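Local coordinates for protein ATP grasp ligase (Microcystis aeruginosa MRC, PDB 5IG9) that acts as an ATP-grasp macrocyclase that binds the microviridin precursor peptide MdnA and probably closes its rings by ATP-dependent ligation, at residues A[161-167]-A[203-209]; A[212-216]-A[228-233]; A[216-220]-A[299-304]. The contacts are given in a common frame with arbitrary orientation. Residues are numbered along the deposited sequence.

Contact 1 of 3, residues A[161-167]-A[203-209]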
ATOM      1  N   THR A 161      25.853 -10.164  22.004  1.00 40.95           N
ATOM      2  CA  THR A 161      26.088  -9.792  20.615  1.00 42.76           C
ATOM      3  C   THR A 161      25.560  -8.406  20.270  1.00 41.59           C
ATOM      4  O   THR A 161      25.954  -7.848  19.239  1.00 40.69           O
ATOM      5  CB  THR A 161      25.448 -10.816  19.671  1.00 45.67           C
ATOM      6  OG1 THR A 161      24.027 -10.784  19.825  1.00 47.18           O
ATOM      7  CG2 THR A 161      25.948 -12.216  19.977  1.00 46.66           C
ATOM      8  N   GLY A 162      24.688  -7.839  21.101  1.00 45.63           N
ATOM      9  CA  GLY A 162      24.126  -6.533  20.844  1.00 45.31           C
ATOM     10  C   GLY A 162      22.885  -6.604  19.976  1.00 45.03           C
ATOM     11  O   GLY A 162      22.482  -7.657  19.484  1.00 47.35           O
ATOM     12  N   ILE A 163      22.253  -5.446  19.800  1.00 46.20           N
ATOM     13  CA  ILE A 163      21.127  -5.318  18.888  1.00 47.86           C
ATOM     14  C   ILE A 163      21.342  -4.093  18.013  1.00 47.93           C
ATOM     15  O   ILE A 163      22.108  -3.185  18.344  1.00 50.36           O
ATOM     16  CB  ILE A 163      19.770  -5.216  19.614  1.00 48.11           C
ATOM     17  CG1 ILE A 163      19.692  -3.908  20.396  1.00 48.94           C
ATOM     18  CG2 ILE A 163      19.550  -6.419  20.524  1.00 48.67           C
ATOM     19  CD1 ILE A 163      18.296  -3.531  20.804  1.00 50.09           C
ATOM     20  N   VAL A 164      20.658  -4.083  16.875  1.00 47.44           N
ATOM     21  CA  VAL A 164      20.626  -2.924  16.003  1.00 49.66           C
ATOM     22  C   VAL A 164      19.207  -2.366  16.003  1.00 50.16           C
ATOM     23  O   VAL A 164      18.288  -2.928  16.601  1.00 50.96           O
ATOM     24  CB  VAL A 164      21.095  -3.253  14.573  1.00 50.83           C
ATOM     25  CG1 VAL A 164      22.574  -3.615  14.569  1.00 49.23           C
ATOM     26  CG2 VAL A 164      20.258  -4.380  13.983  1.00 51.33           C
ATOM     27  N   THR A 165      19.039  -1.234  15.330  1.00 53.84           N
ATOM     28  CA  THR A 165      17.724  -0.662  15.093  1.00 55.85           C
ATOM     29  C   THR A 165      17.629  -0.213  13.643  1.00 57.22           C
ATOM     30  O   THR A 165      18.639   0.090  12.999  1.00 62.41           O
ATOM     31  CB  THR A 165      17.427   0.519  16.027  1.00 58.28           C
ATOM     32  OG1 THR A 165      16.035   0.841  15.953  1.00 59.75           O
ATOM     33  CG2 THR A 165      18.238   1.740  15.629  1.00 57.05           C
ATOM     34  N   LYS A 166      16.403  -0.187  13.133  1.00 56.33           N
ATOM     35  CA  LYS A 166      16.164   0.232  11.761  1.00 56.08           C
ATOM     36  C   LYS A 166      14.716   0.672  11.633  1.00 56.92           C
ATOM     37  O   LYS A 166      13.871   0.358  12.477  1.00 57.09           O
ATOM     38  CB  LYS A 166      16.487  -0.882  10.763  1.00 59.45           C
ATOM     39  CG  LYS A 166      15.602  -2.116  10.888  1.00 61.24           C
ATOM     40  CD  LYS A 166      16.137  -3.253  10.020  1.00 64.53           C
ATOM     41  CE  LYS A 166      15.217  -4.466  10.036  1.00 70.54           C
ATOM     42  NZ  LYS A 166      13.924  -4.226   9.332  1.00 70.05           N
ATOM     43  N   MET A 167      14.445   1.414  10.565  1.00 58.18           N
ATOM     44  CA  MET A 167      13.108   1.895  10.261  1.00 58.33           C
ATOM     45  C   MET A 167      12.472   1.001   9.207  1.00 56.41           C
ATOM     46  O   MET A 167      13.146   0.530   8.286  1.00 58.83           O
ATOM     47  CB  MET A 167      13.152   3.344   9.770  1.00 60.38           C
ATOM     48  CG  MET A 167      13.739   4.326  10.777  1.00 64.34           C
ATOM     49  SD  MET A 167      12.631   4.693  12.153  1.00 69.48           S
ATOM     50  CE  MET A 167      11.448   5.782  11.363  1.00 72.25           C
ATOM     51  N   PRO A 203       7.699   4.638  16.802  1.00 60.83           N
ATOM     52  CA  PRO A 203       8.338   3.361  17.126  1.00 58.90           C
ATOM     53  C   PRO A 203       9.534   3.107  16.223  1.00 55.73           C
ATOM     54  O   PRO A 203       9.775   3.802  15.235  1.00 55.28           O
ATOM     55  CB  PRO A 203       7.231   2.333  16.884  1.00 60.44           C
ATOM     56  CG  PRO A 203       6.365   2.972  15.860  1.00 62.12           C
ATOM     57  CD  PRO A 203       6.381   4.448  16.175  1.00 61.29           C
ATOM     58  N   MET A 204      10.303   2.088  16.591  1.00 57.40           N
ATOM     59  CA  MET A 204      11.393   1.606  15.759  1.00 53.49           C
ATOM     60  C   MET A 204      11.370   0.089  15.764  1.00 50.15           C
ATOM     61  O   MET A 204      10.655  -0.543  16.546  1.00 45.22           O
ATOM     62  CB  MET A 204      12.753   2.130  16.231  1.00 57.67           C
ATOM     63  CG  MET A 204      12.890   3.634  16.161  1.00 61.81           C
ATOM     64  SD  MET A 204      14.604   4.179  16.139  1.00 72.94           S
ATOM     65  CE  MET A 204      15.116   3.594  14.527  1.00 71.78           C
ATOM     66  N   THR A 205      12.161  -0.497  14.872  1.00 47.33           N
ATOM     67  CA  THR A 205      12.295  -1.943  14.766  1.00 48.42           C
ATOM     68  C   THR A 205      13.695  -2.332  15.221  1.00 49.67           C
ATOM     69  O   THR A 205      14.689  -1.860  14.658  1.00 51.33           O
ATOM     70  CB  THR A 205      12.033  -2.421  13.337  1.00 49.12           C
ATOM     71  OG1 THR A 205      10.685  -2.103  12.965  1.00 50.68           O
ATOM     72  CG2 THR A 205      12.228  -3.923  13.237  1.00 47.42           C
ATOM     73  N   PHE A 206      13.767  -3.180  16.243  1.00 46.96           N
ATOM     74  CA  PHE A 206      15.024  -3.645  16.804  1.00 47.45           C
ATOM     75  C   PHE A 206      15.226  -5.116  16.475  1.00 48.40           C
ATOM     76  O   PHE A 206      14.269  -5.894  16.421  1.00 51.93           O
ATOM     77  CB  PHE A 206      15.054  -3.434  18.321  1.00 47.45           C
ATOM     78  CG  PHE A 206      14.783  -2.021  18.732  1.00 47.27           C
ATOM     79  CD1 PHE A 206      13.488  -1.588  18.953  1.00 48.01           C
ATOM     80  CD2 PHE A 206      15.821  -1.117  18.878  1.00 47.37           C
ATOM     81  CE1 PHE A 206      13.233  -0.288  19.323  1.00 49.35           C
ATOM     82  CE2 PHE A 206      15.571   0.186  19.248  1.00 45.76           C
ATOM     83  CZ  PHE A 206      14.274   0.601  19.471  1.00 50.97           C
ATOM     84  N   GLN A 207      16.485  -5.492  16.250  1.00 46.75           N
ATOM     85  CA  GLN A 207      16.818  -6.840  15.813  1.00 44.95           C
ATOM     86  C   GLN A 207      18.060  -7.358  16.521  1.00 44.40           C
ATOM     87  O   GLN A 207      18.983  -6.594  16.819  1.00 48.05           O
ATOM     88  CB  GLN A 207      17.049  -6.895  14.298  1.00 44.20           C
ATOM     89  CG  GLN A 207      15.778  -7.030  13.487  1.00 46.86           C
ATOM     90  CD  GLN A 207      16.049  -7.390  12.043  1.00 48.95           C
ATOM     91  OE1 GLN A 207      17.111  -7.087  11.504  1.00 53.09           O
ATOM     92  NE2 GLN A 207      15.088  -8.047  11.409  1.00 50.16           N
ATOM     93  N   GLU A 208      18.073  -8.667  16.771  1.00 41.15           N
ATOM     94  CA  GLU A 208      19.262  -9.338  17.279  1.00 42.02           C
ATOM     95  C   GLU A 208      20.421  -9.176  16.304  1.00 40.43           C
ATOM     96  O   GLU A 208      20.307  -9.512  15.122  1.00 40.75           O
ATOM     97  CB  GLU A 208      18.955 -10.820  17.502  1.00 44.65           C
ATOM     98  CG  GLU A 208      20.170 -11.719  17.696  1.00 48.98           C
ATOM     99  CD  GLU A 208      19.787 -13.189  17.783  1.00 50.91           C
ATOM    100  OE1 GLU A 208      18.641 -13.524  17.414  1.00 46.26           O
ATOM    101  OE2 GLU A 208      20.624 -14.008  18.227  1.00 52.31           O
ATOM    102  N   ASN A 209      21.535  -8.647  16.799  1.00 42.66           N
ATOM    103  CA  ASN A 209      22.737  -8.479  15.985  1.00 43.44           C
ATOM    104  C   ASN A 209      23.466  -9.814  15.942  1.00 39.53           C
ATOM    105  O   ASN A 209      24.115 -10.211  16.911  1.00 43.91           O
ATOM    106  CB  ASN A 209      23.622  -7.378  16.558  1.00 48.17           C
ATOM    107  CG  ASN A 209      24.764  -7.006  15.634  1.00 54.54           C
ATOM    108  OD1 ASN A 209      25.033  -7.689  14.647  1.00 62.27           O
ATOM    109  ND2 ASN A 209      25.449  -5.917  15.958  1.00 59.80           N
TER
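Strands 163-166 and 204-208 run antiparallel (151° between the short axes, 4.7 Å apart). Two hydrogen-bonded pairs carry the ladder: Val164 N to Gln207 O (3.0 Å) with Gln207 N to Val164 O (3.2 Å), and Lys166 N to Thr205 O (2.8 Å) with Thr205 N to Lys166 O (3.1 Å). Between them Thr165 and Phe206 form a non-hydrogen-bonded pair. Thr165, in the t rotamer, donates OG1 to Thr205 O (3.3 Å); the same OG1 lies over one face of the Phe206 ring, 3.4 Å from Phe206 CE2. Ile163 CD1 reaches Phe206 CD2 (4.0 Å), and helix 148-157 packs against both side chains through Phe154. These are the central strands of a four-stranded antiparallel sheet, 142-145 and 186-187 flanking them, as in the central domain of ATP-grasp enzymes. An aromatic side chain of the bound microviridin precursor packs on Thr165, Met167, Met204 and Phe206, so this face of the sheet forms part of the peptide-binding surface. Met204 (m, t, p) turns its CE to within 3.2 Å of Thr165 OG1 and 3.6 Å of SD of Met167, which is folded m, m, m. The other face carries Val164, Lys166, Thr205 and Gln207. Val164 CG2 meets Gln207 CB (4.1 Å); Lys166 (p, t, t, p) lies along Gln207, CE 3.6 Å from Gln207 OE1, while Gln207 NE2 bonds Thr142. At the open end, Asn209 N bonds Gly162 O (3.0 Å), and chi1 p places Thr161 OG1 to donate to Asn209 O (3.0 Å).

Contact 2 of 3, residues A[212-216]-A[228-233]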
ATOM      1  N   LYS A 212      28.217 -12.482  11.680  1.00 46.28           N
ATOM      2  CA  LYS A 212      28.122 -13.164  10.403  1.00 48.13           C
ATOM      3  C   LYS A 212      29.501 -13.308   9.781  1.00 45.87           C
ATOM      4  O   LYS A 212      30.377 -12.455   9.960  1.00 43.55           O
ATOM      5  CB  LYS A 212      27.190 -12.405   9.448  1.00 48.94           C
ATOM      6  CG  LYS A 212      27.533 -10.930   9.309  1.00 48.82           C
ATOM      7  CD  LYS A 212      26.283 -10.084   9.184  1.00 52.51           C
ATOM      8  CE  LYS A 212      26.585  -8.613   9.422  1.00 58.56           C
ATOM      9  NZ  LYS A 212      27.477  -8.045   8.372  1.00 62.41           N
ATOM     10  N   ALA A 213      29.683 -14.411   9.062  1.00 47.89           N
ATOM     11  CA  ALA A 213      30.884 -14.623   8.270  1.00 45.81           C
ATOM     12  C   ALA A 213      30.692 -14.147   6.840  1.00 44.48           C
ATOM     13  O   ALA A 213      31.614 -13.582   6.243  1.00 46.43           O
ATOM     14  CB  ALA A 213      31.269 -16.103   8.280  1.00 46.15           C
ATOM     15  N   LEU A 214      29.500 -14.350   6.288  1.00 41.84           N
ATOM     16  CA  LEU A 214      29.198 -13.974   4.918  1.00 43.60           C
ATOM     17  C   LEU A 214      27.860 -13.254   4.850  1.00 42.47           C
ATOM     18  O   LEU A 214      26.958 -13.496   5.656  1.00 42.21           O
ATOM     19  CB  LEU A 214      29.165 -15.200   3.995  1.00 45.07           C
ATOM     20  CG  LEU A 214      30.472 -15.958   3.758  1.00 44.14           C
ATOM     21  CD1 LEU A 214      30.223 -17.166   2.875  1.00 44.23           C
ATOM     22  CD2 LEU A 214      31.526 -15.057   3.137  1.00 44.69           C
ATOM     23  N   GLU A 215      27.751 -12.355   3.877  1.00 46.17           N
ATOM     24  CA  GLU A 215      26.494 -11.730   3.494  1.00 46.16           C
ATOM     25  C   GLU A 215      26.080 -12.267   2.133  1.00 43.47           C
ATOM     26  O   GLU A 215      26.885 -12.269   1.194  1.00 45.64           O
ATOM     27  CB  GLU A 215      26.625 -10.204   3.446  1.00 48.03           C
ATOM     28  CG  GLU A 215      26.776  -9.543   4.806  1.00 49.40           C
ATOM     29  CD  GLU A 215      26.694  -8.031   4.731  1.00 52.83           C
ATOM     30  OE1 GLU A 215      27.653  -7.400   4.238  1.00 61.12           O
ATOM     31  OE2 GLU A 215      25.660  -7.476   5.160  1.00 57.90           O
ATOM     32  N   LEU A 216      24.836 -12.729   2.030  1.00 41.42           N
ATOM     33  CA  LEU A 216      24.304 -13.291   0.795  1.00 38.45           C
ATOM     34  C   LEU A 216      23.324 -12.313   0.161  1.00 35.89           C
ATOM     35  O   LEU A 216      22.463 -11.755   0.850  1.00 33.75           O
ATOM     36  CB  LEU A 216      23.602 -14.628   1.051  1.00 40.21           C
ATOM     37  CG  LEU A 216      24.385 -15.733   1.759  1.00 41.81           C
ATOM     38  CD1 LEU A 216      23.567 -17.010   1.819  1.00 40.08           C
ATOM     39  CD2 LEU A 216      25.709 -15.976   1.066  1.00 44.21           C
ATOM     40  N   ALA A 228      24.875 -14.556  -4.521  1.00 42.36           N
ATOM     41  CA  ALA A 228      26.171 -13.904  -4.419  1.00 42.42           C
ATOM     42  C   ALA A 228      26.539 -13.723  -2.952  1.00 43.62           C
ATOM     43  O   ALA A 228      25.682 -13.409  -2.121  1.00 41.60           O
ATOM     44  CB  ALA A 228      26.164 -12.553  -5.137  1.00 41.13           C
ATOM     45  N   ALA A 229      27.817 -13.919  -2.636  1.00 41.62           N
ATOM     46  CA  ALA A 229      28.304 -13.831  -1.267  1.00 41.81           C
ATOM     47  C   ALA A 229      29.496 -12.890  -1.195  1.00 44.54           C
ATOM     48  O   ALA A 229      30.221 -12.704  -2.175  1.00 50.70           O
ATOM     49  CB  ALA A 229      28.704 -15.205  -0.721  1.00 41.57           C
ATOM     50  N   ILE A 230      29.692 -12.299  -0.020  1.00 47.57           N
ATOM     51  CA  ILE A 230      30.832 -11.430   0.238  1.00 46.95           C
ATOM     52  C   ILE A 230      31.254 -11.611   1.689  1.00 47.77           C
ATOM     53  O   ILE A 230      30.411 -11.729   2.587  1.00 49.28           O
ATOM     54  CB  ILE A 230      30.513  -9.952  -0.073  1.00 47.28           C
ATOM     55  CG1 ILE A 230      31.760  -9.081   0.077  1.00 45.06           C
ATOM     56  CG2 ILE A 230      29.401  -9.427   0.823  1.00 48.31           C
ATOM     57  CD1 ILE A 230      31.544  -7.646  -0.343  1.00 44.18           C
ATOM     58  N   ASN A 231      32.565 -11.656   1.914  1.00 47.98           N
ATOM     59  CA  ASN A 231      33.119 -11.780   3.256  1.00 53.99           C
ATOM     60  C   ASN A 231      33.166 -10.398   3.890  1.00 57.94           C
ATOM     61  O   ASN A 231      33.984  -9.556   3.506  1.00 66.65           O
ATOM     62  CB  ASN A 231      34.504 -12.414   3.200  1.00 56.39           C
ATOM     63  CG  ASN A 231      35.057 -12.736   4.574  1.00 63.08           C
ATOM     64  OD1 ASN A 231      35.087 -11.887   5.466  1.00 71.37           O
ATOM     65  ND2 ASN A 231      35.497 -13.975   4.751  1.00 57.62           N
ATOM     66  N   SER A 232      32.293 -10.162   4.861  1.00 57.79           N
ATOM     67  CA  SER A 232      32.236  -8.885   5.551  1.00 64.50           C
ATOM     68  C   SER A 232      32.961  -8.904   6.886  1.00 60.76           C
ATOM     69  O   SER A 232      32.932  -7.900   7.608  1.00 63.87           O
ATOM     70  CB  SER A 232      30.779  -8.476   5.770  1.00 69.44           C
ATOM     71  OG  SER A 232      30.082  -9.487   6.470  1.00 73.70           O
ATOM     72  N   GLN A 233      33.608 -10.017   7.230  1.00 65.65           N
ATOM     73  CA  GLN A 233      34.276 -10.141   8.519  1.00 60.56           C
ATOM     74  C   GLN A 233      35.377  -9.102   8.657  1.00 56.16           C
ATOM     75  O   GLN A 233      36.335  -9.091   7.878  1.00 51.59           O
ATOM     76  CB  GLN A 233      34.855 -11.540   8.684  1.00 58.98           C
ATOM     77  CG  GLN A 233      33.824 -12.649   8.778  1.00 59.06           C
ATOM     78  CD  GLN A 233      34.455 -13.990   9.088  1.00 61.65           C
ATOM     79  OE1 GLN A 233      34.674 -14.331  10.252  1.00 59.07           O
ATOM     80  NE2 GLN A 233      34.766 -14.753   8.046  1.00 60.63           N
TER
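A beta hairpin, strands 214-221 and 224-231, is joined here at the end far from its turn. The antiparallel ladder (155° between the short axes, 4.7 Å apart) rests on the hydrogen-bonded pair of Glu215 and Ile230: Glu215 N to Ile230 O is 3.0 Å, Ile230 N to Glu215 O 3.1 Å. CA-H...O contacts support it, with Ala229 CA 3.2 Å from Glu215 O and Leu216 CA 3.2 Å from Ala228 O. On one face Leu216 CD2 packs on Ala229 CB (3.6 Å), while on the other Glu215 CB meets Ile230 CG2 (3.9 Å). Beyond the ladder, Asn231 OD1 accepts Gln233 N (3.0 Å) in an Asx turn, and Gln233 CG lies 3.5 Å from Ala213 O. Ala213 and Leu214 both face Val284 of the adjacent strand 277-284, a classic beta bulge. That strand thus flanks 214-221 on the side away from 224-231, which in turn borders 254-255, while Tyr256 packs against Leu214 and Ala229.

Contact 3 of 3, residues A[216-220]-A[299-304]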
ATOM      1  N   LEU A 216      24.836 -12.729   2.030  1.00 41.42           N
ATOM      2  CA  LEU A 216      24.304 -13.291   0.795  1.00 38.45           C
ATOM      3  C   LEU A 216      23.324 -12.313   0.161  1.00 35.89           C
ATOM      4  O   LEU A 216      22.463 -11.755   0.850  1.00 33.75           O
ATOM      5  CB  LEU A 216      23.602 -14.628   1.051  1.00 40.21           C
ATOM      6  CG  LEU A 216      24.385 -15.733   1.759  1.00 41.81           C
ATOM      7  CD1 LEU A 216      23.567 -17.010   1.819  1.00 40.08           C
ATOM      8  CD2 LEU A 216      25.709 -15.976   1.066  1.00 44.21           C
ATOM      9  N   ARG A 217      23.456 -12.113  -1.149  1.00 40.84           N
ATOM     10  CA  ARG A 217      22.494 -11.360  -1.949  1.00 41.75           C
ATOM     11  C   ARG A 217      21.904 -12.312  -2.975  1.00 40.23           C
ATOM     12  O   ARG A 217      22.591 -12.726  -3.910  1.00 41.60           O
ATOM     13  CB  ARG A 217      23.151 -10.159  -2.625  1.00 40.74           C
ATOM     14  CG  ARG A 217      22.189  -9.305  -3.435  1.00 40.14           C
ATOM     15  CD  ARG A 217      21.194  -8.570  -2.544  1.00 40.84           C
ATOM     16  NE  ARG A 217      20.374  -7.627  -3.302  1.00 41.22           N
ATOM     17  CZ  ARG A 217      19.580  -6.716  -2.749  1.00 40.39           C
ATOM     18  NH1 ARG A 217      19.495  -6.623  -1.429  1.00 40.81           N
ATOM     19  NH2 ARG A 217      18.871  -5.897  -3.515  1.00 40.99           N
ATOM     20  N   ILE A 218      20.633 -12.648  -2.803  1.00 37.81           N
ATOM     21  CA  ILE A 218      19.967 -13.678  -3.591  1.00 38.85           C
ATOM     22  C   ILE A 218      18.890 -13.019  -4.437  1.00 38.53           C
ATOM     23  O   ILE A 218      17.934 -12.448  -3.902  1.00 39.51           O
ATOM     24  CB  ILE A 218      19.376 -14.769  -2.689  1.00 40.91           C
ATOM     25  CG1 ILE A 218      20.467 -15.308  -1.763  1.00 41.16           C
ATOM     26  CG2 ILE A 218      18.755 -15.876  -3.522  1.00 41.40           C
ATOM     27  CD1 ILE A 218      19.946 -16.156  -0.644  1.00 42.72           C
ATOM     28  N   THR A 219      19.042 -13.103  -5.753  1.00 37.36           N
ATOM     29  CA  THR A 219      18.087 -12.552  -6.703  1.00 38.12           C
ATOM     30  C   THR A 219      17.405 -13.705  -7.425  1.00 42.17           C
ATOM     31  O   THR A 219      18.075 -14.541  -8.038  1.00 41.35           O
ATOM     32  CB  THR A 219      18.777 -11.623  -7.702  1.00 37.30           C
ATOM     33  OG1 THR A 219      19.543 -10.646  -6.994  1.00 46.96           O
ATOM     34  CG2 THR A 219      17.749 -10.918  -8.556  1.00 37.33           C
ATOM     35  N   ILE A 220      16.079 -13.752  -7.346  1.00 40.82           N
ATOM     36  CA  ILE A 220      15.291 -14.833  -7.921  1.00 40.98           C
ATOM     37  C   ILE A 220      14.432 -14.263  -9.038  1.00 41.90           C
ATOM     38  O   ILE A 220      13.732 -13.264  -8.837  1.00 44.41           O
ATOM     39  CB  ILE A 220      14.416 -15.520  -6.858  1.00 42.57           C
ATOM     40  CG1 ILE A 220      15.301 -16.176  -5.793  1.00 42.67           C
ATOM     41  CG2 ILE A 220      13.493 -16.539  -7.509  1.00 44.14           C
ATOM     42  CD1 ILE A 220      14.529 -16.769  -4.641  1.00 42.24           C
ATOM     43  N   GLY A 299      13.839  -4.949  -5.112  1.00 44.02           N
ATOM     44  CA  GLY A 299      15.227  -4.658  -4.829  1.00 45.94           C
ATOM     45  C   GLY A 299      16.077  -4.615  -6.084  1.00 48.05           C
ATOM     46  O   GLY A 299      15.744  -5.189  -7.124  1.00 48.59           O
ATOM     47  N   GLU A 300      17.204  -3.918  -5.961  1.00 47.35           N
ATOM     48  CA  GLU A 300      18.094  -3.684  -7.086  1.00 47.61           C
ATOM     49  C   GLU A 300      18.837  -4.960  -7.468  1.00 49.24           C
ATOM     50  O   GLU A 300      18.849  -5.951  -6.735  1.00 54.87           O
ATOM     51  CB  GLU A 300      19.094  -2.573  -6.757  1.00 47.15           C
ATOM     52  CG  GLU A 300      18.509  -1.174  -6.801  1.00 45.31           C
ATOM     53  CD  GLU A 300      18.309  -0.676  -8.217  1.00 49.84           C
ATOM     54  OE1 GLU A 300      18.685  -1.403  -9.164  1.00 47.61           O
ATOM     55  OE2 GLU A 300      17.777   0.442  -8.383  1.00 51.84           O
ATOM     56  N   PHE A 301      19.458  -4.927  -8.644  1.00 50.64           N
ATOM     57  CA  PHE A 301      20.189  -6.094  -9.112  1.00 45.91           C
ATOM     58  C   PHE A 301      21.344  -5.680 -10.010  1.00 47.71           C
ATOM     59  O   PHE A 301      22.243  -6.483 -10.271  1.00 50.02           O
ATOM     60  CB  PHE A 301      19.242  -7.048  -9.861  1.00 44.99           C
ATOM     61  CG  PHE A 301      18.733  -6.501 -11.173  1.00 44.12           C
ATOM     62  CD1 PHE A 301      19.434  -6.719 -12.349  1.00 42.94           C
ATOM     63  CD2 PHE A 301      17.535  -5.802 -11.238  1.00 43.45           C
ATOM     64  CE1 PHE A 301      18.969  -6.233 -13.558  1.00 43.89           C
ATOM     65  CE2 PHE A 301      17.061  -5.316 -12.451  1.00 43.49           C
ATOM     66  CZ  PHE A 301      17.779  -5.531 -13.611  1.00 43.16           C
ATOM     67  N   PHE A 302      21.321  -4.431 -10.485  1.00 42.54           N
ATOM     68  CA  PHE A 302      22.285  -4.006 -11.492  1.00 43.48           C
ATOM     69  C   PHE A 302      23.718  -4.085 -10.981  1.00 45.81           C
ATOM     70  O   PHE A 302      24.637  -4.337 -11.768  1.00 46.45           O
ATOM     71  CB  PHE A 302      21.950  -2.587 -11.963  1.00 45.96           C
ATOM     72  CG  PHE A 302      22.502  -1.507 -11.083  1.00 49.37           C
ATOM     73  CD1 PHE A 302      21.877  -1.168  -9.898  1.00 50.36           C
ATOM     74  CD2 PHE A 302      23.651  -0.827 -11.448  1.00 54.20           C
ATOM     75  CE1 PHE A 302      22.393  -0.176  -9.088  1.00 50.99           C
ATOM     76  CE2 PHE A 302      24.170   0.162 -10.647  1.00 56.37           C
ATOM     77  CZ  PHE A 302      23.542   0.492  -9.466  1.00 53.68           C
ATOM     78  N   TRP A 303      23.936  -3.884  -9.679  1.00 46.54           N
ATOM     79  CA  TRP A 303      25.303  -3.911  -9.173  1.00 45.30           C
ATOM     80  C   TRP A 303      25.852  -5.322  -9.039  1.00 46.95           C
ATOM     81  O   TRP A 303      27.038  -5.476  -8.728  1.00 50.43           O
ATOM     82  CB  TRP A 303      25.396  -3.177  -7.834  1.00 44.63           C
ATOM     83  CG  TRP A 303      24.385  -3.601  -6.818  1.00 44.45           C
ATOM     84  CD1 TRP A 303      23.133  -3.090  -6.647  1.00 43.90           C
ATOM     85  CD2 TRP A 303      24.545  -4.612  -5.814  1.00 44.04           C
ATOM     86  NE1 TRP A 303      22.499  -3.724  -5.608  1.00 45.04           N
ATOM     87  CE2 TRP A 303      23.346  -4.661  -5.077  1.00 43.52           C
ATOM     88  CE3 TRP A 303      25.586  -5.482  -5.467  1.00 44.16           C
ATOM     89  CZ2 TRP A 303      23.155  -5.547  -4.018  1.00 45.65           C
ATOM     90  CZ3 TRP A 303      25.396  -6.359  -4.414  1.00 45.62           C
ATOM     91  CH2 TRP A 303      24.189  -6.386  -3.704  1.00 46.59           C
ATOM     92  N   LEU A 304      25.027  -6.344  -9.256  1.00 44.28           N
ATOM     93  CA  LEU A 304      25.495  -7.717  -9.373  1.00 45.27           C
ATOM     94  C   LEU A 304      25.705  -8.141 -10.819  1.00 45.92           C
ATOM     95  O   LEU A 304      26.259  -9.220 -11.060  1.00 48.30           O
ATOM     96  CB  LEU A 304      24.507  -8.678  -8.707  1.00 47.48           C
ATOM     97  CG  LEU A 304      24.518  -8.749  -7.181  1.00 49.05           C
ATOM     98  CD1 LEU A 304      23.520  -9.786  -6.708  1.00 52.12           C
ATOM     99  CD2 LEU A 304      25.913  -9.079  -6.677  1.00 48.93           C
TER
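This is a side-chain contact between a central sheet strand, 214-221, and segment 299-304, a loop that runs into the short, weakly bonded helix 302-305, with no backbone pairing across it. Arg217 dominates: its NH2 donates to Glu300 O at 3.2 Å and nearly straight (173°). Glu300 O sits at the edge of the guanidinium, near its plane, while Trp303 CZ2 lies over one guanidinium face, 3.5 Å from Arg217 NE. The aliphatic part packs too, Arg217 CG lying 3.6 Å from Leu304 CD1. Two residues on, Thr219 points to the same side, and its CG2 approaches Phe301 CB (4.3 Å). Arg217 NH1 makes a salt bridge with Asp281 of strand 277-284, so the guanidinium joins sheet and loop. The Glu300 carboxylate turns elsewhere, to salt bridges with Arg73 and Arg74. An antiparallel sheet with the segment after its last strand lying over one face is consistent with the C-terminal part of an ATP-grasp fold, which in relatives holds the nucleotide together with the central domain.

Overall arrangement
From the N terminus, strand 163-166 comes first, and contact 1 closes a loop of 35 residues when strand 204-208 returns beside it in the four-stranded sheet. The chain then passes within a few residues into strand 214-221, where contacts 2 and 3 both start and share Leu216. Contact 2 closes the short hairpin with strand 224-231; contact 3 closes much later, at 299-304, so its loop runs through the 228-233 half of contact 2, and it joins the middle strand of the five-stranded sheet to the segment after its last strand, 290-296. The two touch, Ala228 O lying 2.8 Å from Arg217 N. Contact 1 stands apart in a different sheet, its centre about 20 Å from that of contact 2.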